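Local coordinates for protein prolyl-tRNA synthetase (Naegleria fowleri, PDB 6UYH) that probably charges tRNA with proline at the expense of ATP, as a class II aminoacyl-tRNA synthetase, and is captured with halofuginone and an ATP analogue, at residues A[64-68]-A[69-73]; A[289-293]-A[294-298]; A[395-398]-A[399-403]. All coordinates share one frame; numbering follows the deposited sequence. Where two conformers were deposited one is given.

Interaction 1 of 3, residues A[64-68]-A[69-73]. With EDO (1,2-ethanediol), chain K.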
ATOM      1  N   ALA A  64      -8.776  -9.146  -4.692  1.00 22.84           N
ATOM      2  CA  ALA A  64      -9.932 -10.018  -4.527  1.00 21.59           C
ATOM      3  C   ALA A  64      -9.819 -11.259  -5.402  1.00 21.20           C
ATOM      4  O   ALA A  64     -10.247 -12.341  -4.989  1.00 22.31           O
ATOM      5  CB  ALA A  64     -11.228  -9.261  -4.829  1.00 21.40           C
ATOM      6  N   GLU A  65      -9.230 -11.135  -6.598  1.00 19.08           N
ATOM      7  CA  GLU A  65      -9.099 -12.296  -7.476  1.00 20.03           C
ATOM      8  C   GLU A  65      -8.025 -13.265  -6.983  1.00 20.47           C
ATOM      9  O   GLU A  65      -8.209 -14.488  -7.063  1.00 22.62           O
ATOM     10  CB  GLU A  65      -8.794 -11.842  -8.907  1.00 20.42           C
ATOM     11  CG  GLU A  65      -9.965 -11.106  -9.567  1.00 23.51           C
ATOM     12  CD  GLU A  65     -11.244 -11.935  -9.605  1.00 35.95           C
ATOM     13  OE1 GLU A  65     -11.183 -13.150  -9.907  1.00 33.06           O
ATOM     14  OE2 GLU A  65     -12.322 -11.365  -9.330  1.00 39.41           O
ATOM     15  N   ILE A  66      -6.893 -12.755  -6.491  1.00 19.06           N
ATOM     16  CA  ILE A  66      -5.854 -13.685  -6.048  1.00 18.72           C
ATOM     17  C   ILE A  66      -6.196 -14.293  -4.691  1.00 18.98           C
ATOM     18  O   ILE A  66      -5.715 -15.387  -4.362  1.00 20.72           O
ATOM     19  CB  ILE A  66      -4.456 -13.040  -6.019  1.00 17.97           C
ATOM     20  CG1 ILE A  66      -4.363 -11.910  -4.971  1.00 18.60           C
ATOM     21  CG2 ILE A  66      -4.054 -12.573  -7.439  1.00 19.66           C
ATOM     22  CD1 ILE A  66      -2.953 -11.327  -4.819  1.00 19.68           C
ATOM     23  N   LYS A  67      -7.053 -13.640  -3.910  1.00 18.93           N
ATOM     24  CA  LYS A  67      -7.498 -14.255  -2.666  1.00 19.78           C
ATOM     25  C   LYS A  67      -8.240 -15.564  -2.931  1.00 23.69           C
ATOM     26  O   LYS A  67      -8.109 -16.534  -2.165  1.00 23.32           O
ATOM     27  CB  LYS A  67      -8.369 -13.270  -1.886  1.00 22.40           C
ATOM     28  CG  LYS A  67      -8.686 -13.721  -0.478  1.00 33.51           C
ATOM     29  CD  LYS A  67      -9.565 -12.713   0.228  1.00 39.26           C
ATOM     30  CE  LYS A  67     -10.030 -13.241   1.578  1.00 48.36           C
ATOM     31  NZ  LYS A  67     -10.980 -12.294   2.226  1.00 55.19           N
ATOM     32  N   LYS A  68      -9.026 -15.611  -4.012  1.00 21.69           N
ATOM     33  CA  LYS A  68      -9.739 -16.825  -4.392  1.00 23.91           C
ATOM     34  C   LYS A  68      -8.784 -17.961  -4.730  1.00 29.61           C
ATOM     35  O   LYS A  68      -9.176 -19.131  -4.665  1.00 28.45           O
ATOM     36  CB  LYS A  68     -10.646 -16.551  -5.593  1.00 26.20           C
ATOM     37  CG  LYS A  68     -11.722 -15.504  -5.353  1.00 31.46           C
ATOM     38  CD  LYS A  68     -12.374 -15.070  -6.668  1.00 34.74           C
ATOM     39  CE  LYS A  68     -13.456 -14.027  -6.440  1.00 42.95           C
ATOM     40  NZ  LYS A  68     -14.104 -13.593  -7.712  1.00 49.10           N
ATOM     41  N   LEU A  69      -7.554 -17.638  -5.108  1.00 23.59           N
ATOM     42  CA  LEU A  69      -6.533 -18.633  -5.420  1.00 19.52           C
ATOM     43  C   LEU A  69      -5.741 -19.062  -4.193  1.00 23.50           C
ATOM     44  O   LEU A  69      -4.911 -19.972  -4.295  1.00 29.26           O
ATOM     45  CB  LEU A  69      -5.570 -18.074  -6.469  1.00 22.14           C
ATOM     46  CG  LEU A  69      -6.211 -17.560  -7.757  1.00 24.66           C
ATOM     47  CD1 LEU A  69      -5.137 -16.999  -8.674  1.00 26.17           C
ATOM     48  CD2 LEU A  69      -6.997 -18.667  -8.458  1.00 31.41           C
ATOM     49  N   GLY A  70      -5.980 -18.441  -3.046  1.00 23.80           N
ATOM     50  CA  GLY A  70      -5.231 -18.750  -1.853  1.00 26.28           C
ATOM     51  C   GLY A  70      -3.956 -17.959  -1.693  1.00 25.42           C
ATOM     52  O   GLY A  70      -3.119 -18.322  -0.859  1.00 24.23           O
ATOM     53  N   VAL A  71      -3.773 -16.895  -2.456  1.00 17.75           N
ATOM     54  CA  VAL A  71      -2.580 -16.073  -2.311  1.00 14.97           C
ATOM     55  C   VAL A  71      -2.777 -15.147  -1.119  1.00 21.25           C
ATOM     56  O   VAL A  71      -3.882 -14.634  -0.897  1.00 20.86           O
ATOM     57  CB  VAL A  71      -2.308 -15.269  -3.595  1.00 17.32           C
ATOM     58  CG1 VAL A  71      -1.011 -14.455  -3.450  1.00 16.80           C
ATOM     59  CG2 VAL A  71      -2.226 -16.197  -4.818  1.00 18.63           C
ATOM     60  N   GLN A  72      -1.714 -14.922  -0.349  1.00 17.96           N
ATOM     61  CA  GLN A  72      -1.771 -14.053   0.827  1.00 17.16           C
ATOM     62  C   GLN A  72      -0.797 -12.892   0.704  1.00 20.14           C
ATOM     63  O   GLN A  72       0.330 -13.065   0.224  1.00 20.03           O
ATOM     64  CB  GLN A  72      -1.446 -14.825   2.107  1.00 21.12           C
ATOM     65  CG  GLN A  72      -2.251 -16.082   2.314  1.00 21.99           C
ATOM     66  CD  GLN A  72      -1.838 -16.771   3.602  1.00 34.69           C
ATOM     67  OE1 GLN A  72      -2.463 -16.582   4.634  1.00 38.97           O
ATOM     68  NE2 GLN A  72      -0.763 -17.553   3.545  1.00 39.27           N
ATOM     69  N   ASN A  73      -1.207 -11.712   1.187  1.00 15.63           N
ATOM     70  CA  ASN A  73      -0.333 -10.542   1.112  1.00 14.92           C
ATOM     71  C   ASN A  73       0.650 -10.518   2.277  1.00 14.39           C
ATOM     72  O   ASN A  73       0.316 -10.899   3.406  1.00 14.99           O
ATOM     73  CB  ASN A  73      -1.139  -9.240   1.112  1.00 16.24           C
ATOM     74  CG  ASN A  73      -1.876  -9.016  -0.189  1.00 21.26           C
ATOM     75  OD1 ASN A  73      -1.634  -9.716  -1.180  1.00 17.68           O
ATOM     76  ND2 ASN A  73      -2.769  -8.027  -0.202  1.00 21.93           N
TER
HETATM   77  C1  EDO K 609      -6.519 -22.943  -3.402  1.00 83.06           C
HETATM   78  O1  EDO K 609      -6.196 -22.496  -2.078  1.00 84.94           O
HETATM   79  C2  EDO K 609      -7.562 -22.011  -4.005  1.00 79.67           C
HETATM   80  O2  EDO K 609      -8.564 -21.717  -3.021  1.00 77.22           O
HETATM   81  O   HOH W   1      -6.102 -15.919   0.238  1.00 48.54           O
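Ile66 and Val71 meet across a Schellman motif, the C-terminal cap of helix 49-67, in which Gly70 has left helical geometry with a positive phi of 88°. Both bonds of the motif are in place. Val71 N reaches back to Ile66 O (3.1 Å, N-H...O angle 158°), and inside this pair Gly70 N bonds to Lys67 O at 3.0 Å, closing a type I turn. The latter donor stands above the carbonyl plane. A water also donates to Lys67 O and, at 2.8 Å, to Val71 O. The apolar contact that usually accompanies the motif joins the same two residues as the longer bond: Val71 CB lies 3.9 Å from Ile66 CB, and Val71 CG1 is 3.9 Å from Ile66 CD1. Ile66 CG1 sits between its backbone N and carbonyl carbon (chi1 65°), and the extended chain beyond it carries CD1 to the valine methyl. On the outer side, an extended Lys68 brings NZ to Glu65 OE2 in a 3.3 Å salt bridge on the syn side of the carboxylate. Ethanediol O2 donates to Lys68 O. Around the cap, Ile66 and Leu69 rest on helix 177-198, Val71 packs on strand 140-149, to which Gln72 is backbone-bonded, and Asn73 ND2 bonds to Glu56 of the second subunit.

Interaction 2 of 3, residues A[289-293]-A[294-298]. With EDO (1,2-ethanediol), chain Q.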
ATOM      1  N   MET A 289      -7.766  13.737 -20.669  1.00 22.80           N
ATOM      2  CA  MET A 289      -7.924  12.383 -20.167  0.53 22.66           C
ATOM      3  C   MET A 289      -9.262  11.788 -20.606  1.00 21.78           C
ATOM      4  O   MET A 289     -10.259  12.494 -20.736  1.00 24.01           O
ATOM      5  CB  MET A 289      -7.828  12.400 -18.639  0.53 21.96           C
ATOM      6  CG  MET A 289      -7.816  11.043 -17.982  0.53 20.36           C
ATOM      7  SD  MET A 289      -6.282  10.147 -18.255  0.53 22.55           S
ATOM      8  CE  MET A 289      -5.103  11.219 -17.438  0.53 19.70           C
ATOM      9  N   VAL A 290      -9.279  10.467 -20.809  1.00 26.80           N
ATOM     10  CA  VAL A 290     -10.517   9.718 -21.049  1.00 22.77           C
ATOM     11  C   VAL A 290     -10.467   8.497 -20.140  1.00 21.75           C
ATOM     12  O   VAL A 290      -9.731   7.543 -20.417  1.00 25.69           O
ATOM     13  CB  VAL A 290     -10.696   9.305 -22.518  1.00 22.69           C
ATOM     14  CG1 VAL A 290     -12.032   8.576 -22.704  1.00 25.24           C
ATOM     15  CG2 VAL A 290     -10.648  10.523 -23.445  1.00 23.67           C
ATOM     16  N   LEU A 291     -11.252   8.523 -19.037  1.00 22.94           N
ATOM     17  CA  LEU A 291     -11.098   7.482 -18.016  1.00 21.03           C
ATOM     18  C   LEU A 291     -12.060   6.324 -18.256  1.00 23.57           C
ATOM     19  O   LEU A 291     -13.272   6.544 -18.357  1.00 24.91           O
ATOM     20  CB  LEU A 291     -11.344   8.056 -16.625  1.00 24.78           C
ATOM     21  CG  LEU A 291     -10.297   9.058 -16.138  1.00 25.89           C
ATOM     22  CD1 LEU A 291     -10.827   9.897 -14.968  1.00 25.80           C
ATOM     23  CD2 LEU A 291      -9.025   8.319 -15.756  1.00 26.79           C
ATOM     24  N   PRO A 292     -11.575   5.086 -18.321  1.00 23.38           N
ATOM     25  CA  PRO A 292     -12.477   3.936 -18.290  1.00 24.71           C
ATOM     26  C   PRO A 292     -13.321   3.985 -17.030  1.00 22.29           C
ATOM     27  O   PRO A 292     -12.787   4.234 -15.938  1.00 22.14           O
ATOM     28  CB  PRO A 292     -11.522   2.728 -18.272  1.00 22.63           C
ATOM     29  CG  PRO A 292     -10.189   3.264 -18.710  1.00 26.39           C
ATOM     30  CD  PRO A 292     -10.164   4.688 -18.230  1.00 19.32           C
ATOM     31  N   PRO A 293     -14.637   3.798 -17.144  1.00 22.78           N
ATOM     32  CA  PRO A 293     -15.523   4.032 -15.987  1.00 25.96           C
ATOM     33  C   PRO A 293     -15.146   3.273 -14.717  1.00 25.37           C
ATOM     34  O   PRO A 293     -15.355   3.794 -13.617  1.00 25.59           O
ATOM     35  CB  PRO A 293     -16.894   3.595 -16.521  1.00 25.00           C
ATOM     36  CG  PRO A 293     -16.822   3.904 -17.990  1.00 24.96           C
ATOM     37  CD  PRO A 293     -15.390   3.637 -18.402  1.00 22.31           C
ATOM     38  N   ARG A 294     -14.589   2.070 -14.819  1.00 25.47           N
ATOM     39  CA  ARG A 294     -14.337   1.295 -13.612  1.00 26.21           C
ATOM     40  C   ARG A 294     -13.123   1.775 -12.824  1.00 26.25           C
ATOM     41  O   ARG A 294     -12.936   1.339 -11.680  1.00 26.74           O
ATOM     42  CB  ARG A 294     -14.202  -0.188 -13.971  1.00 28.68           C
ATOM     43  CG  ARG A 294     -15.559  -0.787 -14.357  1.00 32.08           C
ATOM     44  CD  ARG A 294     -15.463  -1.997 -15.277  1.00 37.85           C
ATOM     45  NE  ARG A 294     -16.693  -2.174 -16.049  1.00 40.04           N
ATOM     46  CZ  ARG A 294     -16.854  -3.075 -17.014  1.00 36.60           C
ATOM     47  NH1 ARG A 294     -15.851  -3.893 -17.330  1.00 29.92           N
ATOM     48  NH2 ARG A 294     -18.010  -3.159 -17.666  1.00 30.79           N
ATOM     49  N   VAL A 295     -12.300   2.663 -13.381  1.00 22.17           N
ATOM     50  CA  VAL A 295     -11.208   3.246 -12.614  1.00 22.21           C
ATOM     51  C   VAL A 295     -11.309   4.763 -12.533  1.00 20.59           C
ATOM     52  O   VAL A 295     -10.359   5.418 -12.113  1.00 23.98           O
ATOM     53  CB  VAL A 295      -9.832   2.817 -13.163  1.00 20.02           C
ATOM     54  CG1 VAL A 295      -9.698   1.293 -13.129  1.00 23.65           C
ATOM     55  CG2 VAL A 295      -9.617   3.353 -14.579  1.00 18.78           C
ATOM     56  N   ALA A 296     -12.454   5.335 -12.900  1.00 22.88           N
ATOM     57  CA  ALA A 296     -12.615   6.786 -12.910  1.00 21.45           C
ATOM     58  C   ALA A 296     -12.909   7.298 -11.504  1.00 21.16           C
ATOM     59  O   ALA A 296     -13.902   6.887 -10.898  1.00 24.49           O
ATOM     60  CB  ALA A 296     -13.742   7.181 -13.863  1.00 24.76           C
ATOM     61  N   PHE A 297     -12.080   8.233 -11.014  1.00 22.52           N
ATOM     62  CA  PHE A 297     -12.287   8.805  -9.681  1.00 23.75           C
ATOM     63  C   PHE A 297     -13.694   9.371  -9.547  1.00 29.72           C
ATOM     64  O   PHE A 297     -14.305   9.314  -8.469  1.00 26.57           O
ATOM     65  CB  PHE A 297     -11.245   9.897  -9.406  1.00 22.83           C
ATOM     66  CG  PHE A 297     -11.496  11.163 -10.162  1.00 22.29           C
ATOM     67  CD1 PHE A 297     -12.150  12.227  -9.568  1.00 26.84           C
ATOM     68  CD2 PHE A 297     -11.114  11.270 -11.495  1.00 25.82           C
ATOM     69  CE1 PHE A 297     -12.414  13.388 -10.280  1.00 29.77           C
ATOM     70  CE2 PHE A 297     -11.373  12.429 -12.223  1.00 22.33           C
ATOM     71  CZ  PHE A 297     -12.027  13.491 -11.614  1.00 24.93           C
ATOM     72  N   CYS A 298     -14.211   9.946 -10.629  1.00 25.21           N
ATOM     73  CA  CYS A 298     -15.596  10.380 -10.725  1.00 24.69           C
ATOM     74  C   CYS A 298     -16.156   9.783 -12.006  1.00 29.16           C
ATOM     75  O   CYS A 298     -15.588   9.991 -13.085  1.00 27.40           O
ATOM     76  CB  CYS A 298     -15.703  11.908 -10.742  1.00 26.97           C
ATOM     77  SG  CYS A 298     -17.355  12.547 -11.122  1.00 31.05           S
TER
HETATM   78  C1  EDO Q 615     -19.133   0.565 -14.366  1.00 39.85           C
HETATM   79  O1  EDO Q 615     -19.148  -0.834 -14.669  1.00 43.51           O
HETATM   80  C2  EDO Q 615     -20.549   0.996 -14.000  1.00 40.28           C
HETATM   81  O2  EDO Q 615     -21.094   0.077 -13.050  1.00 43.57           O
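Leu291 packs against Ala296 and Phe297 where the chain doubles back in a pair of overlapping beta turns. The turns lie in the connection between helix 274-283, of the class II catalytic core, and strand 300-304, of the anticodon-binding part. The first, Pro292 to Val295, has the backbone angles of a type I turn and is closed by Val295 N donating to Pro292 O at 3.0 Å (N-H...O angle 157°), from above the carbonyl plane. The second, Pro293 to Ala296, is held by a weak bond of 3.4 Å from Ala296 N to Pro293 O. The reversal brings small bumps into shallow hollows. The Ala296 methyl is pressed against Leu291 CB (3.8 Å) and lies close to the carbonyl oxygens of both prolines. On the next step of the chain, Leu291 CD1 meets the Phe297 ring at its edge, near the ring plane, 3.7 Å from CD2 and almost as close to CE2; the two side chains cross at about a right angle. The Phe297 side chain sets out away from 289-293, but with CG between its backbone N and carbonyl carbon (chi1 74°) the ring swings back to Leu291. Cys298 CB lies above one face of the ring, offset toward the rim. Val295 CG2 nestles against the proline ring of Pro292, 3.9 Å from CD, while Met279 of helix 274-283 packs on both residues. Pro293 faces Leu398 of helix 391-415. Arg294 extends outward from the turns, its NH1 bonded to the backbone oxygen of Glu197. Near the plane of the guanidinium, at its edge, Arg294 NE donates to O1 of an ethanediol at 3.1 Å.

Interaction 3 of 3, residues A[395-398]-A[399-403]. With EDO (1,2-ethanediol), chain Q; EDO (1,2-ethanediol), chain B.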
ATOM      1  N   LYS A 395     -25.558   2.904 -14.857  1.00 36.34           N
ATOM      2  CA  LYS A 395     -24.510   1.885 -14.916  1.00 32.63           C
ATOM      3  C   LYS A 395     -24.447   1.240 -16.298  1.00 36.09           C
ATOM      4  O   LYS A 395     -23.358   0.943 -16.811  1.00 34.90           O
ATOM      5  CB  LYS A 395     -24.743   0.820 -13.846  1.00 32.47           C
ATOM      6  CG  LYS A 395     -24.476   1.298 -12.431  1.00 39.28           C
ATOM      7  CD  LYS A 395     -24.901   0.271 -11.392  1.00 37.64           C
ATOM      8  CE  LYS A 395     -24.689   0.806  -9.985  1.00 38.66           C
ATOM      9  NZ  LYS A 395     -25.188  -0.126  -8.935  1.00 37.45           N
ATOM     10  N   ALA A 396     -25.609   1.006 -16.908  1.00 33.14           N
ATOM     11  CA  ALA A 396     -25.646   0.443 -18.253  1.00 33.22           C
ATOM     12  C   ALA A 396     -24.991   1.384 -19.258  1.00 32.52           C
ATOM     13  O   ALA A 396     -24.336   0.933 -20.205  1.00 37.99           O
ATOM     14  CB  ALA A 396     -27.096   0.141 -18.650  1.00 35.18           C
ATOM     15  N   VAL A 397     -25.175   2.694 -19.075  1.00 33.83           N
ATOM     16  CA  VAL A 397     -24.492   3.669 -19.920  1.00 34.34           C
ATOM     17  C   VAL A 397     -22.985   3.587 -19.712  1.00 32.60           C
ATOM     18  O   VAL A 397     -22.205   3.644 -20.669  1.00 32.06           O
ATOM     19  CB  VAL A 397     -25.028   5.083 -19.634  1.00 39.46           C
ATOM     20  CG1 VAL A 397     -24.194   6.123 -20.349  1.00 32.16           C
ATOM     21  CG2 VAL A 397     -26.496   5.183 -20.048  1.00 35.47           C
ATOM     22  N   LEU A 398     -22.553   3.432 -18.461  1.00 30.06           N
ATOM     23  CA  LEU A 398     -21.126   3.354 -18.175  1.00 28.74           C
ATOM     24  C   LEU A 398     -20.508   2.084 -18.733  1.00 33.22           C
ATOM     25  O   LEU A 398     -19.362   2.106 -19.190  1.00 32.46           O
ATOM     26  CB  LEU A 398     -20.900   3.446 -16.665  1.00 28.53           C
ATOM     27  CG  LEU A 398     -21.263   4.786 -16.025  1.00 30.85           C
ATOM     28  CD1 LEU A 398     -21.172   4.693 -14.514  1.00 28.95           C
ATOM     29  CD2 LEU A 398     -20.355   5.891 -16.541  1.00 30.72           C
ATOM     30  N   ASP A 399     -21.247   0.974 -18.712  1.00 28.76           N
ATOM     31  CA  ASP A 399     -20.738  -0.257 -19.312  1.00 29.02           C
ATOM     32  C   ASP A 399     -20.648  -0.128 -20.826  1.00 30.87           C
ATOM     33  O   ASP A 399     -19.715  -0.659 -21.451  1.00 33.03           O
ATOM     34  CB  ASP A 399     -21.622  -1.437 -18.917  1.00 31.00           C
ATOM     35  CG  ASP A 399     -21.509  -1.771 -17.441  1.00 38.57           C
ATOM     36  OD1 ASP A 399     -20.422  -1.553 -16.868  1.00 39.66           O
ATOM     37  OD2 ASP A 399     -22.501  -2.250 -16.855  1.00 39.11           O
ATOM     38  N   LYS A 400     -21.608   0.572 -21.437  1.00 30.61           N
ATOM     39  CA  LYS A 400     -21.553   0.813 -22.875  1.00 29.47           C
ATOM     40  C   LYS A 400     -20.316   1.625 -23.243  1.00 33.67           C
ATOM     41  O   LYS A 400     -19.655   1.340 -24.248  1.00 31.11           O
ATOM     42  CB  LYS A 400     -22.831   1.526 -23.330  1.00 30.85           C
ATOM     43  CG  LYS A 400     -23.080   1.517 -24.822  1.00 49.95           C
ATOM     44  CD  LYS A 400     -24.339   2.311 -25.187  1.00 52.68           C
ATOM     45  CE  LYS A 400     -24.985   1.760 -26.457  1.00 62.67           C
ATOM     46  NZ  LYS A 400     -25.262   2.807 -27.491  1.00 63.03           N
ATOM     47  N   ILE A 401     -19.985   2.638 -22.437  1.00 32.92           N
ATOM     48  CA  ILE A 401     -18.773   3.418 -22.672  1.00 28.34           C
ATOM     49  C   ILE A 401     -17.542   2.529 -22.551  1.00 28.79           C
ATOM     50  O   ILE A 401     -16.643   2.561 -23.401  1.00 28.05           O
ATOM     51  CB  ILE A 401     -18.707   4.612 -21.702  1.00 30.65           C
ATOM     52  CG1 ILE A 401     -19.767   5.655 -22.065  1.00 30.06           C
ATOM     53  CG2 ILE A 401     -17.321   5.243 -21.705  1.00 28.02           C
ATOM     54  CD1 ILE A 401     -19.862   6.796 -21.052  1.00 28.54           C
ATOM     55  N   HIS A 402     -17.489   1.710 -21.497  1.00 28.41           N
ATOM     56  CA  HIS A 402     -16.363   0.795 -21.342  1.00 24.90           C
ATOM     57  C   HIS A 402     -16.217  -0.109 -22.561  1.00 29.92           C
ATOM     58  O   HIS A 402     -15.118  -0.265 -23.111  1.00 27.55           O
ATOM     59  CB  HIS A 402     -16.521  -0.059 -20.084  1.00 24.87           C
ATOM     60  CG  HIS A 402     -15.540  -1.186 -20.029  1.00 30.85           C
ATOM     61  ND1 HIS A 402     -14.347  -1.093 -19.343  1.00 31.02           N
ATOM     62  CD2 HIS A 402     -15.535  -2.398 -20.634  1.00 30.33           C
ATOM     63  CE1 HIS A 402     -13.665  -2.214 -19.504  1.00 32.82           C
ATOM     64  NE2 HIS A 402     -14.359  -3.018 -20.288  1.00 29.83           N
ATOM     65  N   ASP A 403     -17.315  -0.741 -22.981  1.00 26.57           N
ATOM     66  CA  ASP A 403     -17.251  -1.655 -24.117  1.00 25.79           C
ATOM     67  C   ASP A 403     -16.773  -0.946 -25.379  1.00 25.92           C
ATOM     68  O   ASP A 403     -15.964  -1.497 -26.135  1.00 26.73           O
ATOM     69  CB  ASP A 403     -18.620  -2.299 -24.346  1.00 28.14           C
ATOM     70  CG  ASP A 403     -19.036  -3.205 -23.196  1.00 34.33           C
ATOM     71  OD1 ASP A 403     -18.184  -3.516 -22.339  1.00 32.25           O
ATOM     72  OD2 ASP A 403     -20.215  -3.604 -23.148  1.00 36.28           O
TER
HETATM   73  C1  EDO Q 615     -19.133   0.565 -14.366  1.00 39.85           C
HETATM   74  O1  EDO Q 615     -19.148  -0.834 -14.669  1.00 43.51           O
HETATM   75  C2  EDO Q 615     -20.549   0.996 -14.000  1.00 40.28           C
HETATM   76  O2  EDO Q 615     -21.094   0.077 -13.050  1.00 43.57           O
HETATM   77  C1  EDO B 711     -26.485   5.962 -25.613  1.00 59.68           C
HETATM   78  O1  EDO B 711     -27.244   5.359 -26.666  1.00 61.03           O
HETATM   79  C2  EDO B 711     -25.348   6.783 -26.212  1.00 50.39           C
HETATM   80  O2  EDO B 711     -24.515   5.903 -26.971  1.00 42.70           O
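Lys395 and Asp399 are joined through the backbone, with Asp399 N donating to Lys395 O over 2.8 Å. The next three residues repeat the i to i+4 pattern: Lys400 N to Ala396 O, Ile401 N to Val397 O and His402 N to Leu398 O, each at 3.0 Å. Every carbonyl of 395-398 thus has its helical partner, and all four donors lie within about 30° of the acceptor carbonyl plane. Further on, Asp399 O accepts Asp403 N and Lys400 O accepts the hydroxyl of Ser404. This is an uninterrupted run of about two and a half turns within helix 391-415, which packs against the mixed sheet of the anticodon-binding part, with Val397 and Leu398 touching Leu357 of strand 357-361. The carboxylate of Asp399 folds back beside the helix (chi1 -69°), leaving OD2 3.3 Å from Lys395 O. These are two acceptors, a proximity probably eased by the positive partner of the other oxygen: OD1 forms a salt bridge with Arg294 NH2 and also takes a 2.6 Å hydrogen bond from O1 of an ethanediol. That same diol packs its C2 on Leu398 CB. Lys395 runs extended past the diol and delivers NZ to the backbone oxygen of Ala329. Lys400 points elsewhere: its chain bends at the last torsion (chi4 -129°), and NZ donates to O2 of a second ethanediol at 3.2 Å and more weakly to that diol's O1. Arg375 and Glu380 hold the second diol as well. Away from these polar ends, Val397 CG1 and Ile401 CD1 are loosely apposed at 4.4 Å.

Following the chain from the N terminus, interaction 1 comes first, capping helix 49-67 and turning the chain into strand 72-73 beside the second subunit. Much later, interaction 2 closes a tight reversal between helix 274-283 and strand 300-304, and interaction 3 lies within helix 391-415, where it closes no loop. The three follow in series; none nests in or crosses another. Interaction 1 stands apart, its nearest atoms about 12 Å from interaction 2 and about 14 Å from interaction 3. Interactions 2 and 3 do touch: the turns at 289-298 lie against helix 391-415, and one ethanediol is shared, tying the interdomain connection to the anticodon-binding part.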